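Local coordinates for protein glucuronoarabinoxylan endo-1,4-beta-xylanase (Clostridium papyrosolvens, PDB 4FMV) that cleaves beta-1,4 linkages inside the xylan backbone as a glycoside hydrolase family 30, subfamily 8 endoxylanase, this chain holding its catalytic barrel and adjoining beta domain, at residues 5-10 and 322-327; 126-129 and 134-137. All coordinates share one frame; numbering follows the deposited sequence.

Contact 1. Residues 5-10 and 322-327; sequences VTVNLG and AVIVAI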
loop_
_atom_site.group_PDB
_atom_site.type_symbol
_atom_site.label_atom_id
_atom_site.label_comp_id
_atom_site.label_asym_id
_atom_site.label_seq_id
_atom_site.Cartn_x
_atom_site.Cartn_y
_atom_site.Cartn_z
ATOM N N VAL A 5 10.794 21.513 13.952
ATOM C CA VAL A 5 9.808 21.075 12.983
ATOM C C VAL A 5 8.558 21.926 13.167
ATOM O O VAL A 5 8.062 22.086 14.289
ATOM C CB VAL A 5 9.436 19.596 13.183
ATOM C CG1 VAL A 5 8.154 19.254 12.418
ATOM C CG2 VAL A 5 10.563 18.709 12.723
ATOM N N THR A 6 8.066 22.490 12.070
ATOM C CA THR A 6 6.788 23.198 12.070
ATOM C C THR A 6 5.720 22.288 11.477
ATOM O O THR A 6 5.826 21.869 10.327
ATOM C CB THR A 6 6.871 24.484 11.236
ATOM O OG1 THR A 6 7.945 25.301 11.721
ATOM C CG2 THR A 6 5.572 25.270 11.322
ATOM N N VAL A 7 4.707 21.950 12.265
ATOM C CA VAL A 7 3.593 21.157 11.749
ATOM C C VAL A 7 2.423 22.098 11.494
ATOM O O VAL A 7 1.884 22.700 12.431
ATOM C CB VAL A 7 3.191 20.021 12.717
ATOM C CG1 VAL A 7 2.035 19.201 12.144
ATOM C CG2 VAL A 7 4.374 19.116 12.977
ATOM N N ASN A 8 2.051 22.277 10.228
ATOM C CA ASN A 8 0.974 23.221 9.952
ATOM C C ASN A 8 -0.280 22.425 9.723
ATOM O O ASN A 8 -0.495 21.865 8.656
ATOM C CB ASN A 8 1.295 24.060 8.709
ATOM C CG ASN A 8 0.174 25.040 8.355
ATOM O OD1 ASN A 8 -0.748 25.257 9.140
ATOM N ND2 ASN A 8 0.255 25.629 7.166
ATOM N N LEU A 9 -1.145 22.456 10.723
ATOM C CA LEU A 9 -2.338 21.619 10.755
ATOM C C LEU A 9 -3.366 22.152 9.772
ATOM O O LEU A 9 -4.355 21.486 9.468
ATOM C CB LEU A 9 -2.924 21.621 12.169
ATOM C CG LEU A 9 -2.019 20.994 13.227
ATOM C CD1 LEU A 9 -2.530 21.258 14.635
ATOM C CD2 LEU A 9 -1.874 19.488 12.957
ATOM N N GLY A 10 -3.121 23.370 9.293
ATOM C CA GLY A 10 -4.060 24.054 8.428
ATOM C C GLY A 10 -3.717 23.852 6.972
ATOM O O GLY A 10 -4.471 24.277 6.087
ATOM N N ALA A 322 -4.016 14.696 15.996
ATOM C CA ALA A 322 -2.807 15.005 15.224
ATOM C C ALA A 322 -1.839 13.846 15.369
ATOM O O ALA A 322 -1.704 13.296 16.465
ATOM C CB ALA A 322 -2.163 16.271 15.733
ATOM N N VAL A 323 -1.180 13.479 14.268
ATOM C CA VAL A 323 -0.198 12.404 14.244
ATOM C C VAL A 323 1.108 12.881 13.598
ATOM O O VAL A 323 1.089 13.451 12.492
ATOM C CB VAL A 323 -0.722 11.180 13.460
ATOM C CG1 VAL A 323 0.302 10.071 13.484
ATOM C CG2 VAL A 323 -2.062 10.690 14.045
ATOM N N ILE A 324 2.226 12.660 14.298
ATOM C CA ILE A 324 3.577 12.978 13.811
ATOM C C ILE A 324 4.407 11.704 13.860
ATOM O O ILE A 324 4.496 11.043 14.902
ATOM C CB ILE A 324 4.281 14.037 14.682
ATOM C CG1 ILE A 324 3.493 15.347 14.675
ATOM C CG2 ILE A 324 5.726 14.269 14.211
ATOM C CD1 ILE A 324 3.831 16.269 15.844
ATOM N N VAL A 325 4.989 11.348 12.719
ATOM C CA VAL A 325 5.870 10.198 12.615
ATOM C C VAL A 325 7.272 10.723 12.371
ATOM O O VAL A 325 7.544 11.397 11.352
ATOM C CB VAL A 325 5.439 9.254 11.469
ATOM C CG1 VAL A 325 6.434 8.087 11.297
ATOM C CG2 VAL A 325 4.016 8.740 11.711
ATOM N N ALA A 326 8.159 10.432 13.314
ATOM C CA ALA A 326 9.534 10.937 13.263
ATOM C C ALA A 326 10.525 9.787 13.305
ATOM O O ALA A 326 10.534 8.991 14.247
ATOM C CB ALA A 326 9.783 11.913 14.402
ATOM N N ILE A 327 11.351 9.702 12.267
ATOM C CA ILE A 327 12.315 8.625 12.108
ATOM C C ILE A 327 13.716 9.170 12.344
ATOM O O ILE A 327 14.069 10.188 11.774
ATOM C CB ILE A 327 12.257 8.046 10.678
ATOM C CG1 ILE A 327 10.854 7.511 10.368
ATOM C CG2 ILE A 327 13.325 6.946 10.499
ATOM C CD1 ILE A 327 10.515 7.430 8.890
#
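Ile324 and Val7 meet across the gap between two strands that share no hydrogen bond, their CA atoms 8.4 Å apart. From CB of Ile324, still 5.4 Å from Val7 CG2, the side chain forks. The CG2 branch turns aside toward Ala326, while CG1 lies beside the backbone N (chi1 -61°) and climbs toward Val7, with an extended chi2 carrying CD1 onward. That terminal methyl reaches Val7 CG2 at 4.1 Å, a loose van der Waals touch made from methyl to methyl with the two side chains inclined to each other. Strands 5-8 and 321-328 are not bonded to each other but are joined round through 299-303 and 311-318, so the contact faces across the inside of a curled beta domain, consistent with the beta side domain that family 30 enzymes carry beside their barrel. Ala315 and Val313 of strand 311-318 pack against Val7 and Ile324 respectively. Two residues on from Val7, at the corner of the chain, Leu9 brings CD2 to 4.3 Å from Ala322 CB. The corner itself is held by an Asx turn: Gly10 N donates to Asn8 OD1 over 3.0 Å, arriving 59° above the carbonyl plane, and the same oxygen is also hydrogen-bonded to Asn342 ND2.

Contact 2. Residues 126-129 and 134-137; sequences KYMK and DLYA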
loop_
_atom_site.group_PDB
_atom_site.type_symbol
_atom_site.label_atom_id
_atom_site.label_comp_id
_atom_site.label_asym_id
_atom_site.label_seq_id
_atom_site.Cartn_x
_atom_site.Cartn_y
_atom_site.Cartn_z
ATOM N N LYS A 126 -17.887 -10.356 -8.310
ATOM C CA LYS A 126 -19.237 -10.783 -7.953
ATOM C C LYS A 126 -19.208 -11.879 -6.885
ATOM O O LYS A 126 -20.006 -11.861 -5.950
ATOM C CB LYS A 126 -20.049 -11.203 -9.183
ATOM C CG LYS A 126 -21.479 -11.687 -8.861
ATOM C CD LYS A 126 -22.151 -12.220 -10.133
ATOM C CE LYS A 126 -23.649 -12.551 -9.941
ATOM N NZ LYS A 126 -23.885 -13.677 -9.003
ATOM N N TYR A 127 -18.284 -12.826 -7.002
ATOM C CA TYR A 127 -18.113 -13.834 -5.947
ATOM C C TYR A 127 -17.882 -13.175 -4.585
ATOM O O TYR A 127 -18.491 -13.547 -3.573
ATOM C CB TYR A 127 -16.926 -14.737 -6.284
ATOM C CG TYR A 127 -16.513 -15.667 -5.173
ATOM C CD1 TYR A 127 -17.379 -16.660 -4.712
ATOM C CD2 TYR A 127 -15.248 -15.574 -4.586
ATOM C CE1 TYR A 127 -17.003 -17.537 -3.698
ATOM C CE2 TYR A 127 -14.865 -16.453 -3.564
ATOM C CZ TYR A 127 -15.748 -17.428 -3.129
ATOM O OH TYR A 127 -15.390 -18.294 -2.114
ATOM N N MET A 128 -16.991 -12.190 -4.549
ATOM C CA MET A 128 -16.770 -11.463 -3.310
ATOM C C MET A 128 -18.054 -10.760 -2.837
ATOM O O MET A 128 -18.433 -10.832 -1.646
ATOM C CB MET A 128 -15.627 -10.464 -3.480
ATOM C CG MET A 128 -14.282 -11.129 -3.655
ATOM S SD MET A 128 -13.708 -11.879 -2.124
ATOM C CE MET A 128 -12.491 -13.035 -2.754
ATOM N N LYS A 129 -18.719 -10.074 -3.765
ATOM C CA LYS A 129 -19.961 -9.370 -3.420
ATOM C C LYS A 129 -21.062 -10.291 -2.881
ATOM O O LYS A 129 -21.767 -9.950 -1.923
ATOM C CB LYS A 129 -20.498 -8.612 -4.626
ATOM C CG LYS A 129 -21.811 -7.882 -4.355
ATOM C CD LYS A 129 -22.214 -7.021 -5.544
ATOM C CE LYS A 129 -23.488 -6.227 -5.250
ATOM N NZ LYS A 129 -23.319 -5.355 -4.049
ATOM N N ASP A 134 -17.412 -6.239 -0.354
ATOM C CA ASP A 134 -17.455 -5.385 -1.528
ATOM C C ASP A 134 -16.013 -4.973 -1.812
ATOM O O ASP A 134 -15.426 -4.143 -1.089
ATOM C CB ASP A 134 -18.344 -4.157 -1.267
ATOM C CG ASP A 134 -19.843 -4.513 -1.153
ATOM O OD1 ASP A 134 -20.269 -5.531 -1.745
ATOM O OD2 ASP A 134 -20.601 -3.767 -0.478
ATOM N N LEU A 135 -15.446 -5.529 -2.881
ATOM C CA LEU A 135 -14.051 -5.247 -3.216
ATOM C C LEU A 135 -13.875 -3.768 -3.479
ATOM O O LEU A 135 -14.651 -3.186 -4.241
ATOM C CB LEU A 135 -13.632 -5.974 -4.483
ATOM C CG LEU A 135 -13.054 -7.371 -4.437
ATOM C CD1 LEU A 135 -12.462 -7.658 -5.833
ATOM C CD2 LEU A 135 -12.016 -7.516 -3.326
ATOM N N TYR A 136 -12.838 -3.173 -2.897
ATOM C CA TYR A 136 -12.582 -1.753 -3.124
ATOM C C TYR A 136 -12.125 -1.496 -4.556
ATOM O O TYR A 136 -12.560 -0.541 -5.186
ATOM C CB TYR A 136 -11.543 -1.202 -2.125
ATOM C CG TYR A 136 -11.468 0.307 -2.134
ATOM C CD1 TYR A 136 -12.300 1.059 -1.325
ATOM C CD2 TYR A 136 -10.597 0.978 -2.988
ATOM C CE1 TYR A 136 -12.263 2.440 -1.338
ATOM C CE2 TYR A 136 -10.554 2.356 -3.013
ATOM C CZ TYR A 136 -11.385 3.076 -2.183
ATOM O OH TYR A 136 -11.348 4.437 -2.205
ATOM N N ALA A 137 -11.219 -2.336 -5.052
ATOM C CA ALA A 137 -10.682 -2.191 -6.402
ATOM C C ALA A 137 -10.137 -3.530 -6.883
ATOM O O ALA A 137 -9.842 -4.421 -6.077
ATOM C CB ALA A 137 -9.551 -1.132 -6.427
HETATM O O HOH W 1 -21.669 -7.444 -0.408
#
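Met128 lies against the branch point of Leu135, with its CB 4.1 Å and its CG 4.0 Å from Leu135 CG. The pair lies where, in this (beta/alpha)8 barrel, helix 114-130 gives way to the loop leading into strand 137-139. The CB of Met128 points from the helix toward this returning chain. The side chain touches Leu135 with its near part alone, because a bend at chi2 (-71°) steers SD and CE past the leucine and away. Leu70 of helix 67-78 also touches Met128, and Val83 of the neighbouring barrel strand, together with Tyr124 and Val125, touches Leu135.

At the outer edge of the same turn the contact becomes polar. Lys129 stretches out until its last torsion folds NZ over, so that the aliphatic stem and the ammonium both pass the carboxylate of Asp134. The salt bridge this makes is long, NZ to OD1 of Asp134 being 3.8 Å, and Lys129 CG stands equally far from that oxygen. Both side chains are exposed, so solvent probably screens much of the attraction. A tighter connection runs through one water molecule, which donates twice: to the backbone O of Lys129 at 2.9 Å, close to the end of the helix, and to OD1 of Asp134 at 2.7 Å.

The two contacts sit on opposite sides of the chain's centre, their own centres 36 Å apart and their nearest atoms about 20 Å apart, and they do not touch. Contact 1 brings together residues more than three hundred positions apart, so the chain's beginning and its later part jointly build the beta domain. Contact 2 is nested within that span and is local, linking helix 114-130 to the entry of barrel strand 137-139. The beta domain is thus built from segments on both sides of the barrel in the sequence, and the chain passes between the domains twice. No helix or strand carries segments of both contacts.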